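Local coordinates for RNA-binding protein RMD9, mitochondrial (PDB 7A9W) that binds a dodecamer sequence motif in the 3'-untranslated regions of mitochondrial mRNAs and takes part in their processing or stability, at residues C50-L55 and V108-H113; K163-G168 and L197-T202; E542-I547 and P573-Y578. All coordinates share one frame; numbering follows the deposited sequence.

Contact 1. Residues C50-L55 and V108-H113. With nucleotides of chain B.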
loop_
_atom_site.group_PDB
_atom_site.type_symbol
_atom_site.label_atom_id
_atom_site.label_comp_id
_atom_site.label_asym_id
_atom_site.label_seq_id
_atom_site.Cartn_x
_atom_site.Cartn_y
_atom_site.Cartn_z
ATOM N N CYS A 50 27.727 -3.995 -12.005
ATOM C CA CYS A 50 26.763 -3.391 -11.091
ATOM C C CYS A 50 25.409 -4.088 -11.147
ATOM O O CYS A 50 24.726 -4.187 -10.122
ATOM C CB CYS A 50 26.608 -1.901 -11.399
ATOM S SG CYS A 50 25.942 -1.543 -13.040
ATOM N N VAL A 51 25.004 -4.573 -12.322
ATOM C CA VAL A 51 23.723 -5.266 -12.438
ATOM C C VAL A 51 23.763 -6.586 -11.676
ATOM O O VAL A 51 22.841 -6.914 -10.920
ATOM C CB VAL A 51 23.355 -5.476 -13.918
ATOM C CG1 VAL A 51 22.199 -6.455 -14.047
ATOM C CG2 VAL A 51 22.991 -4.151 -14.563
ATOM N N SER A 52 24.834 -7.361 -11.860
ATOM C CA SER A 52 24.955 -8.629 -11.147
ATOM C C SER A 52 25.148 -8.407 -9.652
ATOM O O SER A 52 24.635 -9.179 -8.835
ATOM C CB SER A 52 26.113 -9.445 -11.719
ATOM O OG SER A 52 25.933 -9.681 -13.104
ATOM N N SER A 53 25.882 -7.358 -9.277
ATOM C CA SER A 53 26.092 -7.079 -7.860
ATOM C C SER A 53 24.801 -6.626 -7.190
ATOM O O SER A 53 24.515 -7.016 -6.052
ATOM C CB SER A 53 27.186 -6.026 -7.685
ATOM O OG SER A 53 27.404 -5.741 -6.315
ATOM N N ALA A 54 24.006 -5.803 -7.879
ATOM C CA ALA A 54 22.750 -5.342 -7.300
ATOM C C ALA A 54 21.695 -6.440 -7.300
ATOM O O ALA A 54 20.863 -6.497 -6.388
ATOM C CB ALA A 54 22.244 -4.112 -8.051
ATOM N N LEU A 55 21.709 -7.319 -8.308
ATOM C CA LEU A 55 20.786 -8.449 -8.310
ATOM C C LEU A 55 21.126 -9.439 -7.203
ATOM O O LEU A 55 20.227 -10.003 -6.568
ATOM C CB LEU A 55 20.802 -9.143 -9.671
ATOM C CG LEU A 55 19.910 -8.547 -10.760
ATOM C CD1 LEU A 55 20.096 -9.292 -12.075
ATOM C CD2 LEU A 55 18.456 -8.580 -10.321
ATOM N N VAL A 108 19.695 -7.070 -20.984
ATOM C CA VAL A 108 18.544 -6.187 -20.815
ATOM C C VAL A 108 17.509 -6.832 -19.908
ATOM O O VAL A 108 16.836 -6.151 -19.124
ATOM C CB VAL A 108 17.951 -5.824 -22.187
ATOM C CG1 VAL A 108 16.867 -4.762 -22.031
ATOM C CG2 VAL A 108 19.055 -5.354 -23.115
ATOM N N SER A 109 17.359 -8.154 -19.997
ATOM C CA SER A 109 16.460 -8.851 -19.087
ATOM C C SER A 109 16.958 -8.759 -17.650
ATOM O O SER A 109 16.158 -8.670 -16.710
ATOM C CB SER A 109 16.311 -10.307 -19.521
ATOM O OG SER A 109 15.727 -10.391 -20.806
ATOM N N ARG A 110 18.281 -8.776 -17.463
ATOM C CA ARG A 110 18.850 -8.603 -16.130
ATOM C C ARG A 110 18.572 -7.209 -15.580
ATOM O O ARG A 110 18.381 -7.046 -14.368
ATOM C CB ARG A 110 20.355 -8.871 -16.164
ATOM C CG ARG A 110 20.722 -10.306 -16.504
ATOM C CD ARG A 110 20.870 -11.157 -15.259
ATOM N NE ARG A 110 22.187 -10.991 -14.648
ATOM C CZ ARG A 110 22.585 -11.618 -13.546
ATOM N NH1 ARG A 110 23.802 -11.409 -13.067
ATOM N NH2 ARG A 110 21.765 -12.453 -12.922
ATOM N N LEU A 111 18.537 -6.196 -16.449
ATOM C CA LEU A 111 18.218 -4.845 -16.002
ATOM C C LEU A 111 16.747 -4.729 -15.622
ATOM O O LEU A 111 16.405 -4.138 -14.590
ATOM C CB LEU A 111 18.577 -3.834 -17.093
ATOM C CG LEU A 111 18.238 -2.371 -16.790
ATOM C CD1 LEU A 111 18.973 -1.884 -15.548
ATOM C CD2 LEU A 111 18.555 -1.488 -17.985
ATOM N N ILE A 112 15.861 -5.287 -16.450
ATOM C CA ILE A 112 14.432 -5.256 -16.150
ATOM C C ILE A 112 14.148 -5.984 -14.844
ATOM O O ILE A 112 13.355 -5.520 -14.016
ATOM C CB ILE A 112 13.630 -5.854 -17.320
ATOM C CG1 ILE A 112 13.840 -5.030 -18.594
ATOM C CG2 ILE A 112 12.155 -5.929 -16.973
ATOM C CD1 ILE A 112 13.114 -5.584 -19.803
ATOM N N HIS A 113 14.793 -7.136 -14.639
ATOM C CA HIS A 113 14.652 -7.849 -13.373
ATOM C C HIS A 113 15.160 -7.005 -12.212
ATOM O O HIS A 113 14.567 -7.005 -11.127
ATOM C CB HIS A 113 15.400 -9.182 -13.440
ATOM C CG HIS A 113 15.255 -10.025 -12.210
ATOM N ND1 HIS A 113 14.358 -9.732 -11.205
ATOM C CD2 HIS A 113 15.892 -11.157 -11.827
ATOM C CE1 HIS A 113 14.452 -10.645 -10.255
ATOM N NE2 HIS A 113 15.375 -11.521 -10.607
ATOM P P A B 6 13.246 -14.960 -11.444
ATOM O OP1 A B 6 12.977 -14.704 -12.882
ATOM O OP2 A B 6 13.822 -13.883 -10.598
ATOM O "O5'" A B 6 11.891 -15.443 -10.761
ATOM C "C5'" A B 6 11.119 -16.490 -11.328
ATOM C "C4'" A B 6 10.377 -17.259 -10.266
ATOM O "O4'" A B 6 11.313 -18.051 -9.488
ATOM C "C3'" A B 6 9.652 -16.421 -9.226
ATOM O "O3'" A B 6 8.399 -15.936 -9.673
ATOM C "C2'" A B 6 9.552 -17.377 -8.047
ATOM O "O2'" A B 6 8.509 -18.317 -8.259
ATOM C "C1'" A B 6 10.894 -18.105 -8.141
ATOM N N9 A B 6 11.927 -17.462 -7.304
ATOM C C8 A B 6 13.038 -16.772 -7.723
ATOM N N7 A B 6 13.779 -16.308 -6.745
ATOM C C5 A B 6 13.110 -16.720 -5.601
ATOM C C6 A B 6 13.382 -16.547 -4.233
ATOM N N6 A B 6 14.444 -15.886 -3.767
ATOM N N1 A B 6 12.514 -17.085 -3.347
ATOM C C2 A B 6 11.448 -17.748 -3.814
ATOM N N3 A B 6 11.086 -17.977 -5.075
ATOM C C4 A B 6 11.969 -17.432 -5.929
#
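Leu-55 spreads its two methyl groups over two flat polar groups at once, the guanidinium of Arg-110 and the imidazole of His-113, and the second of these reaches the bound RNA. This is helix-helix packing in the all-helical N-terminal region that precedes the first pentatricopeptide repeat (PPR): the segments of helices 41-59 and 105-128 run in roughly the same direction, their axes inclined by 38° and 9.9 Å apart at closest approach. Leu-55 CD1 lies 3.4 Å above the guanidinium plane, displaced toward its rim. Bends at chi2 and chi3 fold the arginine back over this methyl, while its CB packs against Val-51 CG1. The outer end of the group meets Ser-52 edge-on: NH1 of Arg-110 donates to Ser-52 OG at 2.7 Å. Ser-52 OG lies close to the guanidinium plane, but the hydrogen bond is bent, with an N-H...O angle of 138°. The same hydroxyl also bonds Asp-48 O one turn earlier, which fixes it in place. The other methyl, Leu-55 CD2, makes a CH-pi contact over the face of the His-113 ring, 4.0 Å from the centroid and 16° off the normal. His-173 of helix 168-180 stacks on the same imidazole, an arrangement consistent with holding the ring in place beside the RNA backbone. There, NE2 of His-113 lies 2.8 Å from OP2 of nucleotide A6 of chain B.

Contact 2. Residues K163-G168 and L197-T202; sequences KVSVSG and LSDETT
Two first torsions set the meeting of Ser-165 with Thr-202. In Ser-165 the hydroxyl is turned anti to the backbone N (chi1 176°), which carries OG out toward the short helix 200-205. In Thr-202, chi1 of 75° divides the two branches of the side chain between different tasks. OG1 turns back into its own segment and donates to the carbonyl O of Asp-199 at 3.0 Å, the donor tilted 17° from the carbonyl plane, whereas CG2 faces across the contact and lies 3.2 Å from Ser-165 OG. No hydrogen bond joins the two segments. The serine hydroxyl and the threonine methyl are in van der Waals contact, with Asp-199 OD2 farther off at 4.0 Å from the same Ser-165 OG. Beside this pair the extended backbone passes the first turn of the helix, with Val-166 O 3.8 Å from Thr-202 CA. Asp-199 is the N-cap of that helix: its OD1 accepts from Thr-201 N in a weak capping bond and, also weakly, from Thr-201 OG1. OD1 serves the cap, while OD2 is the oxygen nearer to Ser-165. Near the end of segment 163-168, Ser-167 takes the N-cap position of helix 168-180, and its side chain packs on an adenine base of the bound RNA. The segment links helices 151-161 and 168-180 at the start of the first PPR, with Val-164 and Val-166 against helix 105-128 and helix 200-205 beside Ser-165 and Val-166.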
loop_
_atom_site.group_PDB
_atom_site.type_symbol
_atom_site.label_atom_id
_atom_site.label_comp_id
_atom_site.label_asym_id
_atom_site.label_seq_id
_atom_site.Cartn_x
_atom_site.Cartn_y
_atom_site.Cartn_z
ATOM N N LYS A 163 14.566 -1.212 -30.887
ATOM C CA LYS A 163 15.962 -0.891 -30.612
ATOM C C LYS A 163 16.637 -1.987 -29.798
ATOM O O LYS A 163 17.819 -2.285 -30.007
ATOM C CB LYS A 163 16.061 0.442 -29.872
ATOM C CG LYS A 163 16.201 1.663 -30.760
ATOM C CD LYS A 163 16.476 2.900 -29.921
ATOM C CE LYS A 163 16.809 4.101 -30.787
ATOM N NZ LYS A 163 17.129 5.298 -29.961
ATOM N N VAL A 164 15.909 -2.592 -28.864
ATOM C CA VAL A 164 16.492 -3.477 -27.864
ATOM C C VAL A 164 15.695 -4.773 -27.809
ATOM O O VAL A 164 14.459 -4.755 -27.817
ATOM C CB VAL A 164 16.530 -2.798 -26.479
ATOM C CG1 VAL A 164 17.042 -3.754 -25.439
ATOM C CG2 VAL A 164 17.393 -1.542 -26.520
ATOM N N SER A 165 16.408 -5.893 -27.742
ATOM C CA SER A 165 15.799 -7.209 -27.640
ATOM C C SER A 165 15.583 -7.596 -26.179
ATOM O O SER A 165 16.151 -7.001 -25.260
ATOM C CB SER A 165 16.670 -8.257 -28.336
ATOM O OG SER A 165 16.136 -9.558 -28.161
ATOM N N VAL A 166 14.755 -8.621 -25.974
ATOM C CA VAL A 166 14.433 -9.112 -24.639
ATOM C C VAL A 166 14.022 -10.574 -24.748
ATOM O O VAL A 166 13.562 -11.032 -25.797
ATOM C CB VAL A 166 13.322 -8.267 -23.970
ATOM C CG1 VAL A 166 11.958 -8.619 -24.547
ATOM C CG2 VAL A 166 13.344 -8.445 -22.458
ATOM N N SER A 167 14.204 -11.312 -23.657
ATOM C CA SER A 167 13.816 -12.712 -23.582
ATOM C C SER A 167 12.516 -12.858 -22.797
ATOM O O SER A 167 11.982 -11.896 -22.240
ATOM C CB SER A 167 14.929 -13.544 -22.938
ATOM O OG SER A 167 15.112 -13.174 -21.582
ATOM N N GLY A 168 12.002 -14.089 -22.759
ATOM C CA GLY A 168 10.800 -14.356 -21.986
ATOM C C GLY A 168 10.988 -14.118 -20.501
ATOM O O GLY A 168 10.039 -13.758 -19.801
ATOM N N LEU A 197 6.099 -7.645 -34.359
ATOM C CA LEU A 197 7.451 -7.113 -34.283
ATOM C C LEU A 197 8.328 -7.810 -35.312
ATOM O O LEU A 197 8.120 -8.983 -35.637
ATOM C CB LEU A 197 8.051 -7.278 -32.880
ATOM C CG LEU A 197 7.586 -6.263 -31.835
ATOM C CD1 LEU A 197 8.246 -6.529 -30.489
ATOM C CD2 LEU A 197 7.876 -4.847 -32.311
ATOM N N SER A 198 9.311 -7.067 -35.823
ATOM C CA SER A 198 10.226 -7.620 -36.817
ATOM C C SER A 198 11.036 -8.775 -36.241
ATOM O O SER A 198 11.060 -9.876 -36.803
ATOM C CB SER A 198 11.154 -6.523 -37.337
ATOM O OG SER A 198 12.269 -7.082 -38.011
ATOM N N ASP A 199 11.708 -8.537 -35.118
ATOM C CA ASP A 199 12.546 -9.553 -34.487
ATOM C C ASP A 199 11.649 -10.639 -33.909
ATOM O O ASP A 199 11.002 -10.444 -32.878
ATOM C CB ASP A 199 13.416 -8.921 -33.406
ATOM C CG ASP A 199 14.578 -9.806 -33.001
ATOM O OD1 ASP A 199 14.732 -10.896 -33.593
ATOM O OD2 ASP A 199 15.338 -9.410 -32.093
ATOM N N GLU A 200 11.599 -11.791 -34.583
ATOM C CA GLU A 200 10.807 -12.905 -34.074
ATOM C C GLU A 200 11.285 -13.349 -32.701
ATOM O O GLU A 200 10.480 -13.813 -31.885
ATOM C CB GLU A 200 10.855 -14.083 -35.048
ATOM C CG GLU A 200 10.047 -13.894 -36.320
ATOM C CD GLU A 200 10.015 -15.150 -37.168
ATOM O OE1 GLU A 200 10.582 -16.173 -36.731
ATOM O OE2 GLU A 200 9.423 -15.117 -38.268
ATOM N N THR A 201 12.583 -13.204 -32.422
ATOM C CA THR A 201 13.132 -13.652 -31.147
ATOM C C THR A 201 12.445 -12.959 -29.977
ATOM O O THR A 201 12.077 -13.602 -28.987
ATOM C CB THR A 201 14.640 -13.401 -31.108
ATOM O OG1 THR A 201 15.242 -13.911 -32.304
ATOM C CG2 THR A 201 15.263 -14.087 -29.899
ATOM N N THR A 202 12.263 -11.640 -30.074
ATOM C CA THR A 202 11.532 -10.922 -29.038
ATOM C C THR A 202 10.047 -11.258 -29.086
ATOM O O THR A 202 9.391 -11.351 -28.041
ATOM C CB THR A 202 11.740 -9.417 -29.193
ATOM O OG1 THR A 202 10.974 -8.943 -30.307
ATOM C CG2 THR A 202 13.206 -9.110 -29.438
#

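Contact 3. Residues E542-I547 and P573-Y578; sequences ELYLKI and PILNEY
Leu-545 is the main bump of this contact, and the hollow that receives it lies between Leu-575 and Tyr-578. The site belongs to the all-helical C-terminal region beyond the last PPR, where helix 540-550 meets the turn that follows helix 566-571. A 3-10 segment at 573-575, with a backbone bond from Asn-576 N to Pro-573 O, is followed by a further bond from Tyr-578 N to Leu-575 O; Leu-575 and Tyr-578 both face helix 540-550. Into the notch between them Leu-545 sends a forked end. CD1 settles against the base of the tyrosine, 3.7 Å from Tyr-578 CB and equally far from Tyr-578 O, while CD2 reaches Leu-575 CD1 at 4.4 Å. Leu-575 is in turn a bump: its CD2 comes obliquely toward Tyr-544 CE2 (4.5 Å), so the leucine sits in the angle between Leu-545 and Tyr-544, with Cys-568 and Ala-569 of helix 566-571 also against it. The two tyrosines are tied at their hydroxyls, Tyr-544 to Tyr-564 O and Tyr-578 to Asp-539. With CG beside its backbone N (chi1 -68°), the Tyr-578 ring runs past the end of Leu-545 toward Glu-542. There the glutamate crosses the tyrosine side chain at about a right angle, its carboxylate plane 86° from the ring plane, and Glu-542 CG meets the ring edge 4.2 Å from Tyr-578 CE2.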
loop_
_atom_site.group_PDB
_atom_site.type_symbol
_atom_site.label_atom_id
_atom_site.label_comp_id
_atom_site.label_asym_id
_atom_site.label_seq_id
_atom_site.Cartn_x
_atom_site.Cartn_y
_atom_site.Cartn_z
ATOM N N GLU A 542 -13.356 31.047 13.662
ATOM C CA GLU A 542 -12.502 32.176 14.026
ATOM C C GLU A 542 -11.170 31.703 14.595
ATOM O O GLU A 542 -10.115 32.260 14.268
ATOM C CB GLU A 542 -13.220 33.083 15.025
ATOM C CG GLU A 542 -14.431 33.800 14.455
ATOM C CD GLU A 542 -14.944 34.891 15.374
ATOM O OE1 GLU A 542 -15.691 35.771 14.896
ATOM O OE2 GLU A 542 -14.594 34.873 16.573
ATOM N N LEU A 543 -11.198 30.680 15.451
ATOM C CA LEU A 543 -9.955 30.107 15.956
ATOM C C LEU A 543 -9.144 29.480 14.830
ATOM O O LEU A 543 -7.909 29.524 14.841
ATOM C CB LEU A 543 -10.262 29.072 17.039
ATOM C CG LEU A 543 -9.069 28.315 17.624
ATOM C CD1 LEU A 543 -8.182 29.248 18.437
ATOM C CD2 LEU A 543 -9.537 27.137 18.464
ATOM N N TYR A 544 -9.827 28.901 13.842
ATOM C CA TYR A 544 -9.141 28.266 12.722
ATOM C C TYR A 544 -8.379 29.287 11.886
ATOM O O TYR A 544 -7.191 29.104 11.596
ATOM C CB TYR A 544 -10.158 27.511 11.867
ATOM C CG TYR A 544 -9.644 27.042 10.527
ATOM C CD1 TYR A 544 -8.858 25.903 10.423
ATOM C CD2 TYR A 544 -9.965 27.727 9.362
ATOM C CE1 TYR A 544 -8.394 25.468 9.197
ATOM C CE2 TYR A 544 -9.508 27.298 8.134
ATOM C CZ TYR A 544 -8.724 26.168 8.057
ATOM O OH TYR A 544 -8.268 25.739 6.835
ATOM N N LEU A 545 -9.048 30.372 11.486
ATOM C CA LEU A 545 -8.376 31.399 10.697
ATOM C C LEU A 545 -7.334 32.148 11.518
ATOM O O LEU A 545 -6.369 32.679 10.955
ATOM C CB LEU A 545 -9.403 32.373 10.118
ATOM C CG LEU A 545 -10.338 31.812 9.045
ATOM C CD1 LEU A 545 -11.334 32.868 8.594
ATOM C CD2 LEU A 545 -9.547 31.281 7.857
ATOM N N LYS A 546 -7.508 32.204 12.840
ATOM C CA LYS A 546 -6.518 32.863 13.686
ATOM C C LYS A 546 -5.233 32.050 13.768
ATOM O O LYS A 546 -4.133 32.612 13.732
ATOM C CB LYS A 546 -7.096 33.101 15.080
ATOM C CG LYS A 546 -6.135 33.769 16.046
ATOM C CD LYS A 546 -6.813 34.074 17.371
ATOM C CE LYS A 546 -8.004 35.000 17.182
ATOM N NZ LYS A 546 -8.655 35.340 18.478
ATOM N N ILE A 547 -5.354 30.724 13.880
ATOM C CA ILE A 547 -4.170 29.871 13.936
ATOM C C ILE A 547 -3.462 29.847 12.585
ATOM O O ILE A 547 -2.228 29.801 12.518
ATOM C CB ILE A 547 -4.557 28.456 14.401
ATOM C CG1 ILE A 547 -5.076 28.485 15.840
ATOM C CG2 ILE A 547 -3.375 27.510 14.292
ATOM C CD1 ILE A 547 -5.517 27.132 16.351
ATOM N N PRO A 573 -18.664 25.983 1.895
ATOM C CA PRO A 573 -18.971 27.388 1.573
ATOM C C PRO A 573 -19.112 28.296 2.783
ATOM O O PRO A 573 -19.060 29.522 2.619
ATOM C CB PRO A 573 -20.293 27.289 0.799
ATOM C CG PRO A 573 -20.349 25.875 0.306
ATOM C CD PRO A 573 -19.682 25.058 1.368
ATOM N N ILE A 574 -19.289 27.750 3.991
ATOM C CA ILE A 574 -19.423 28.594 5.174
ATOM C C ILE A 574 -18.163 29.411 5.418
ATOM O O ILE A 574 -18.207 30.431 6.113
ATOM C CB ILE A 574 -19.781 27.731 6.403
ATOM C CG1 ILE A 574 -20.277 28.608 7.557
ATOM C CG2 ILE A 574 -18.589 26.891 6.841
ATOM C CD1 ILE A 574 -20.645 27.829 8.802
ATOM N N LEU A 575 -17.033 28.994 4.842
ATOM C CA LEU A 575 -15.790 29.732 5.028
ATOM C C LEU A 575 -15.797 31.051 4.264
ATOM O O LEU A 575 -15.095 31.993 4.654
ATOM C CB LEU A 575 -14.606 28.865 4.598
ATOM C CG LEU A 575 -13.227 29.244 5.140
ATOM C CD1 LEU A 575 -13.257 29.325 6.657
ATOM C CD2 LEU A 575 -12.180 28.242 4.682
ATOM N N ASN A 576 -16.582 31.145 3.184
ATOM C CA ASN A 576 -16.624 32.377 2.401
ATOM C C ASN A 576 -17.175 33.537 3.219
ATOM O O ASN A 576 -16.865 34.701 2.937
ATOM C CB ASN A 576 -17.464 32.171 1.137
ATOM C CG ASN A 576 -16.712 31.430 0.046
ATOM O OD1 ASN A 576 -15.532 31.688 -0.194
ATOM N ND2 ASN A 576 -17.395 30.508 -0.626
ATOM N N GLU A 577 -17.980 33.239 4.238
ATOM C CA GLU A 577 -18.557 34.260 5.100
ATOM C C GLU A 577 -17.544 34.840 6.078
ATOM O O GLU A 577 -17.838 35.851 6.724
ATOM C CB GLU A 577 -19.735 33.675 5.882
ATOM C CG GLU A 577 -20.743 32.942 5.021
ATOM C CD GLU A 577 -21.775 32.188 5.841
ATOM O OE1 GLU A 577 -21.759 32.308 7.086
ATOM O OE2 GLU A 577 -22.603 31.472 5.240
ATOM N N TYR A 578 -16.371 34.219 6.210
ATOM C CA TYR A 578 -15.363 34.647 7.168
ATOM C C TYR A 578 -14.095 35.180 6.518
ATOM O O TYR A 578 -13.239 35.719 7.228
ATOM C CB TYR A 578 -14.985 33.483 8.094
ATOM C CG TYR A 578 -16.068 33.036 9.047
ATOM C CD1 TYR A 578 -17.113 32.231 8.615
ATOM C CD2 TYR A 578 -16.031 33.397 10.388
ATOM C CE1 TYR A 578 -18.099 31.812 9.486
ATOM C CE2 TYR A 578 -17.012 32.982 11.267
ATOM C CZ TYR A 578 -18.043 32.190 10.812
ATOM O OH TYR A 578 -19.023 31.775 11.683
#

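Along the chain the three contacts follow in series, each closing before the next opens. Contacts 1 and 2 are neighbours, about 18 Å apart between centres, and they meet through helix 105-128: Ser-109 OG lies 3.0 Å from Ser-167 OG, probably hydrogen-bonded, and Val-108 packs on Val-164. Together they couple the N-terminal helices to the start of the first PPR, beside the RNA. Contact 3 lies on the opposite side of the chain's centre, about 55 Å from contact 1 and 61 Å from contact 2 between centres. The remaining repeats come between, so the contacts belong to the two end regions of the helical array.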